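PDB 3K89: malonyl CoA-ACP transacylase from Xanthomonas oryzae pv. oryzae, which probably transfers the malonyl group of malonyl-CoA onto holo-acyl carrier protein, releasing CoA and supplying malonyl units for fatty acid synthesis. Local coordinates for residues G92-E97 with V250-L255; V230-N233 with V238-G241. All coordinates share one frame; numbering follows the deposited sequence.

Contact 1. Residues G92-E97 with V250-L255; sequences GHSLGE and VEQLYL
Ser94 and Glu97, on the turn from strand 86-92 into helix 95-103, share one partner: the side-chain amide of Gln252 near the end of helix 242-254. Gly92 opens a GxSxG sequence, consistent with a nucleophile elbow; a CB on it would run into Gly96 O. Ser94, the predicted nucleophile, has the positive phi of such an elbow, and its hydroxyl is hydrogen-bonded to His203. Gln252 takes its carbonyl: NE2 donates to Ser94 O over 3.1 Å, fairly straight at 160°, coming from the side of the carbonyl and tilted from its plane, with the oxygen near the amide plane. Ser94 O also accepts Glu97 N at 3.1 Å, from the opposite face. A CB on Gly96 would crowd His93 N, so glycine suits this tight turn. The extended Glu97 side chain meets Gln252 from the opposite direction, their flat ends turned 65° apart. Gln252 NE2 gives Glu97 OE1 a weak bond of 3.2 Å; OE1 is also bonded to Asn233 N. CG anti to the backbone N (chi1 -166°) and a bend at the next bond point the Gln252 amide at the elbow. Gln252 O is hydrogen-bonded to His203 ND1, so one residue holds both members of the predicted catalytic pair. An uncharged amide suits this buried place: it donates to carbonyl and carboxylate while its OE1 accepts from Arg119, which also bonds the Ser94 hydroxyl.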
loop_
_atom_site.group_PDB
_atom_site.type_symbol
_atom_site.label_atom_id
_atom_site.label_comp_id
_atom_site.label_asym_id
_atom_site.label_seq_id
_atom_site.Cartn_x
_atom_site.Cartn_y
_atom_site.Cartn_z
ATOM N N GLY A 92 -3.133 3.002 4.601
ATOM C CA GLY A 92 -2.368 1.946 3.944
ATOM C C GLY A 92 -1.725 2.488 2.709
ATOM O O GLY A 92 -2.179 3.505 2.187
ATOM N N HIS A 93 -0.691 1.805 2.235
ATOM C CA HIS A 93 0.112 2.332 1.157
ATOM C C HIS A 93 -0.370 1.782 -0.172
ATOM O O HIS A 93 -0.195 0.599 -0.436
ATOM C CB HIS A 93 1.580 1.973 1.405
ATOM C CG HIS A 93 2.537 2.757 0.563
ATOM N ND1 HIS A 93 2.582 2.643 -0.811
ATOM C CD2 HIS A 93 3.481 3.664 0.903
ATOM C CE1 HIS A 93 3.517 3.451 -1.286
ATOM N NE2 HIS A 93 4.072 4.092 -0.265
ATOM N N SER A 94 -1.017 2.653 -0.958
ATOM C CA SER A 94 -1.528 2.332 -2.304
ATOM C C SER A 94 -2.568 1.201 -2.217
ATOM O O SER A 94 -3.699 1.439 -1.812
ATOM C CB SER A 94 -0.366 2.000 -3.237
ATOM O OG SER A 94 -0.835 1.879 -4.579
ATOM N N LEU A 95 -2.181 -0.034 -2.545
ATOM C CA LEU A 95 -3.060 -1.184 -2.317
ATOM C C LEU A 95 -3.524 -1.218 -0.858
ATOM O O LEU A 95 -4.685 -1.548 -0.577
ATOM C CB LEU A 95 -2.319 -2.490 -2.700
ATOM C CG LEU A 95 -2.982 -3.863 -2.469
ATOM C CD1 LEU A 95 -2.926 -4.331 -0.999
ATOM C CD2 LEU A 95 -4.426 -3.871 -2.959
ATOM N N GLY A 96 -2.626 -0.881 0.074
ATOM C CA GLY A 96 -2.962 -0.961 1.500
ATOM C C GLY A 96 -4.137 -0.104 1.922
ATOM O O GLY A 96 -4.775 -0.387 2.931
ATOM N N GLU A 97 -4.412 0.960 1.186
ATOM C CA GLU A 97 -5.588 1.785 1.474
ATOM C C GLU A 97 -6.871 0.960 1.308
ATOM O O GLU A 97 -7.862 1.155 2.029
ATOM C CB GLU A 97 -5.576 2.995 0.541
ATOM C CG GLU A 97 -6.635 4.056 0.805
ATOM C CD GLU A 97 -6.210 5.387 0.219
ATOM O OE1 GLU A 97 -5.038 5.770 0.414
ATOM O OE2 GLU A 97 -7.041 6.056 -0.436
ATOM N N VAL A 250 -10.015 7.040 -6.807
ATOM C CA VAL A 250 -9.782 7.291 -8.234
ATOM C C VAL A 250 -8.533 8.184 -8.388
ATOM O O VAL A 250 -7.592 7.850 -9.127
ATOM C CB VAL A 250 -11.014 7.934 -8.899
ATOM C CG1 VAL A 250 -10.651 8.458 -10.318
ATOM C CG2 VAL A 250 -12.143 6.913 -8.989
ATOM N N GLU A 251 -8.527 9.314 -7.684
ATOM C CA GLU A 251 -7.398 10.236 -7.708
ATOM C C GLU A 251 -6.118 9.584 -7.221
ATOM O O GLU A 251 -5.045 9.874 -7.760
ATOM C CB GLU A 251 -7.698 11.467 -6.870
ATOM C CG GLU A 251 -8.814 12.304 -7.442
ATOM C CD GLU A 251 -9.230 13.412 -6.477
ATOM O OE1 GLU A 251 -8.670 13.508 -5.362
ATOM O OE2 GLU A 251 -10.139 14.172 -6.829
ATOM N N GLN A 252 -6.219 8.713 -6.207
ATOM C CA GLN A 252 -5.053 7.990 -5.702
ATOM C C GLN A 252 -4.242 7.353 -6.828
ATOM O O GLN A 252 -3.011 7.343 -6.774
ATOM C CB GLN A 252 -5.482 6.884 -4.717
ATOM C CG GLN A 252 -4.324 6.327 -3.899
ATOM C CD GLN A 252 -4.420 4.838 -3.666
ATOM O OE1 GLN A 252 -4.581 4.065 -4.615
ATOM N NE2 GLN A 252 -4.297 4.409 -2.402
ATOM N N LEU A 253 -4.924 6.801 -7.837
ATOM C CA LEU A 253 -4.231 5.938 -8.796
ATOM C C LEU A 253 -3.225 6.675 -9.669
ATOM O O LEU A 253 -2.206 6.090 -10.082
ATOM C CB LEU A 253 -5.258 5.216 -9.673
ATOM C CG LEU A 253 -4.746 3.913 -10.288
ATOM C CD1 LEU A 253 -4.633 2.821 -9.243
ATOM C CD2 LEU A 253 -5.623 3.452 -11.428
ATOM N N TYR A 254 -3.502 7.943 -9.952
ATOM C CA TYR A 254 -2.662 8.714 -10.894
ATOM C C TYR A 254 -1.920 9.866 -10.235
ATOM O O TYR A 254 -1.178 10.591 -10.902
ATOM C CB TYR A 254 -3.471 9.209 -12.103
ATOM C CG TYR A 254 -4.632 10.132 -11.798
ATOM C CD1 TYR A 254 -5.910 9.618 -11.631
ATOM C CD2 TYR A 254 -4.458 11.518 -11.713
ATOM C CE1 TYR A 254 -7.000 10.451 -11.377
ATOM C CE2 TYR A 254 -5.541 12.369 -11.454
ATOM C CZ TYR A 254 -6.808 11.825 -11.289
ATOM O OH TYR A 254 -7.898 12.639 -11.031
ATOM N N LEU A 255 -2.111 10.022 -8.928
ATOM C CA LEU A 255 -1.413 11.050 -8.153
ATOM C C LEU A 255 -0.476 10.418 -7.117
ATOM O O LEU A 255 -0.630 9.255 -6.765
ATOM C CB LEU A 255 -2.430 11.992 -7.502
ATOM C CG LEU A 255 -3.219 12.865 -8.485
ATOM C CD1 LEU A 255 -4.312 13.631 -7.782
ATOM C CD2 LEU A 255 -2.287 13.820 -9.256
#

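Contact 2. Residues V230-N233 with V238-G241; sequences VVQN and VHDG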
loop_
_atom_site.group_PDB
_atom_site.type_symbol
_atom_site.label_atom_id
_atom_site.label_comp_id
_atom_site.label_asym_id
_atom_site.label_seq_id
_atom_site.Cartn_x
_atom_site.Cartn_y
_atom_site.Cartn_z
ATOM N N VAL A 230 -10.282 6.216 7.800
ATOM C CA VAL A 230 -9.111 5.916 6.967
ATOM C C VAL A 230 -8.490 7.204 6.417
ATOM O O VAL A 230 -9.135 7.967 5.671
ATOM C CB VAL A 230 -9.488 4.942 5.825
ATOM C CG1 VAL A 230 -8.269 4.616 4.966
ATOM C CG2 VAL A 230 -10.079 3.664 6.395
ATOM N N VAL A 231 -7.248 7.454 6.817
ATOM C CA VAL A 231 -6.470 8.559 6.252
ATOM C C VAL A 231 -5.964 8.136 4.865
ATOM O O VAL A 231 -5.193 7.179 4.765
ATOM C CB VAL A 231 -5.288 8.915 7.173
ATOM C CG1 VAL A 231 -4.470 10.041 6.566
ATOM C CG2 VAL A 231 -5.797 9.293 8.560
ATOM N N GLN A 232 -6.418 8.833 3.817
ATOM C CA GLN A 232 -6.192 8.402 2.424
ATOM C C GLN A 232 -4.958 9.057 1.806
ATOM O O GLN A 232 -4.576 10.171 2.163
ATOM C CB GLN A 232 -7.459 8.629 1.616
ATOM C CG GLN A 232 -8.544 7.631 2.029
ATOM C CD GLN A 232 -9.747 7.619 1.111
ATOM O OE1 GLN A 232 -9.740 6.971 0.038
ATOM N NE2 GLN A 232 -10.810 8.283 1.540
ATOM N N ASN A 233 -4.310 8.330 0.901
ATOM C CA ASN A 233 -3.006 8.700 0.345
ATOM C C ASN A 233 -2.980 9.962 -0.496
ATOM O O ASN A 233 -1.937 10.624 -0.589
ATOM C CB ASN A 233 -2.481 7.594 -0.604
ATOM C CG ASN A 233 -2.108 6.254 0.097
ATOM O OD1 ASN A 233 -1.953 5.251 -0.595
ATOM N ND2 ASN A 233 -1.908 6.246 1.415
ATOM N N VAL A 238 -8.857 12.118 5.926
ATOM C CA VAL A 238 -10.073 11.308 5.979
ATOM C C VAL A 238 -11.131 11.969 5.082
ATOM O O VAL A 238 -11.252 13.208 5.051
ATOM C CB VAL A 238 -10.578 11.198 7.444
ATOM C CG1 VAL A 238 -11.914 10.487 7.528
ATOM C CG2 VAL A 238 -9.545 10.480 8.318
ATOM N N HIS A 239 -11.868 11.152 4.342
ATOM C CA HIS A 239 -12.942 11.639 3.482
ATOM C C HIS A 239 -14.286 11.135 3.947
ATOM O O HIS A 239 -14.402 9.997 4.400
ATOM C CB HIS A 239 -12.661 11.243 2.046
ATOM C CG HIS A 239 -11.507 11.984 1.469
ATOM N ND1 HIS A 239 -10.201 11.566 1.615
ATOM C CD2 HIS A 239 -11.457 13.165 0.815
ATOM C CE1 HIS A 239 -9.398 12.454 1.049
ATOM N NE2 HIS A 239 -10.139 13.428 0.554
ATOM N N ASP A 240 -15.299 11.995 3.813
ATOM C CA ASP A 240 -16.618 11.742 4.380
ATOM C C ASP A 240 -17.612 11.285 3.339
ATOM O O ASP A 240 -17.957 12.039 2.425
ATOM C CB ASP A 240 -17.142 12.999 5.086
ATOM C CG ASP A 240 -16.359 13.341 6.340
ATOM O OD1 ASP A 240 -16.007 12.412 7.113
ATOM O OD2 ASP A 240 -16.109 14.550 6.571
ATOM N N GLY A 241 -18.068 10.049 3.487
ATOM C CA GLY A 241 -19.112 9.488 2.632
ATOM C C GLY A 241 -18.576 8.726 1.436
ATOM O O GLY A 241 -17.414 8.901 1.046
HETATM O O HOH W 1 -11.323 8.367 4.196
#
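Val231 and Val238 meet through their methyl groups, CG2 to CG2 at 3.9 Å, where strands 231-232 and 237-238 form a short, loosely paired antiparallel hairpin. The two side chains cross at about a right angle, and being short and branched they bring a methyl group from each strand into contact. Val231 is the more deeply placed, continuing onto Cys262 and Leu266 of helix 259-268, whereas the partly exposed Val238 rests on Pro229. Beside this apolar patch, Val230 O faces the backbone of Val238: the CA of Val238 directs its hydrogen at Val230 O over 3.5 Å, with an angle of 159° at the hydrogen. Val238 CG2 is also close to that oxygen, at 3.7 Å, so the carbonyl is packed against carbon on this side.

Gln232 turns from the valines toward His239 and helix 242-254, touching Ile245, Ala248 and Leu249. Its CG lies anti to the carbonyl carbon (chi1 -71°), and the chain then runs extended, which brings the amide obliquely against the imidazole, their planes nearly perpendicular (89°). The long aliphatic part of glutamine suits the helix surface here, while its flat end packs against the histidine. His239 itself is partly exposed, and its NE2 makes a weak hydrogen bond to Asp235 OD1 in the intervening turn.

Beyond the valine pair, water takes over. One molecule donates to Val230 O at 2.7 Å and accepts from His239 N at 2.8 Å. The two backbones are too far apart there for direct pairing, Val230 O and His239 N being 4.4 Å apart. Methyl packing thus closes one part of the hairpin, while a single water carries the amide-to-carbonyl hydrogen bonding where the two backbones part.

Both contacts are buried, but contact 1 lies near the centre of the chain beside the predicted catalytic pair, whereas contact 2 is further out and has partly exposed residues on its second segment. Both involve helix 242-254: residues 238-241 lead into its start, and 250-255 lie at its far end. Along the chain, contact 2 falls wholly within the loop closed by contact 1. Asn233 bridges them, its OD1 taking the backbone N of Ser94 at 2.8 Å and its ND2 donating to Gly92 O. Their chemistry follows their places. The inner contact is almost wholly polar and directional, with protein groups as partners; the outer one combines valine packing with a water-bridged backbone.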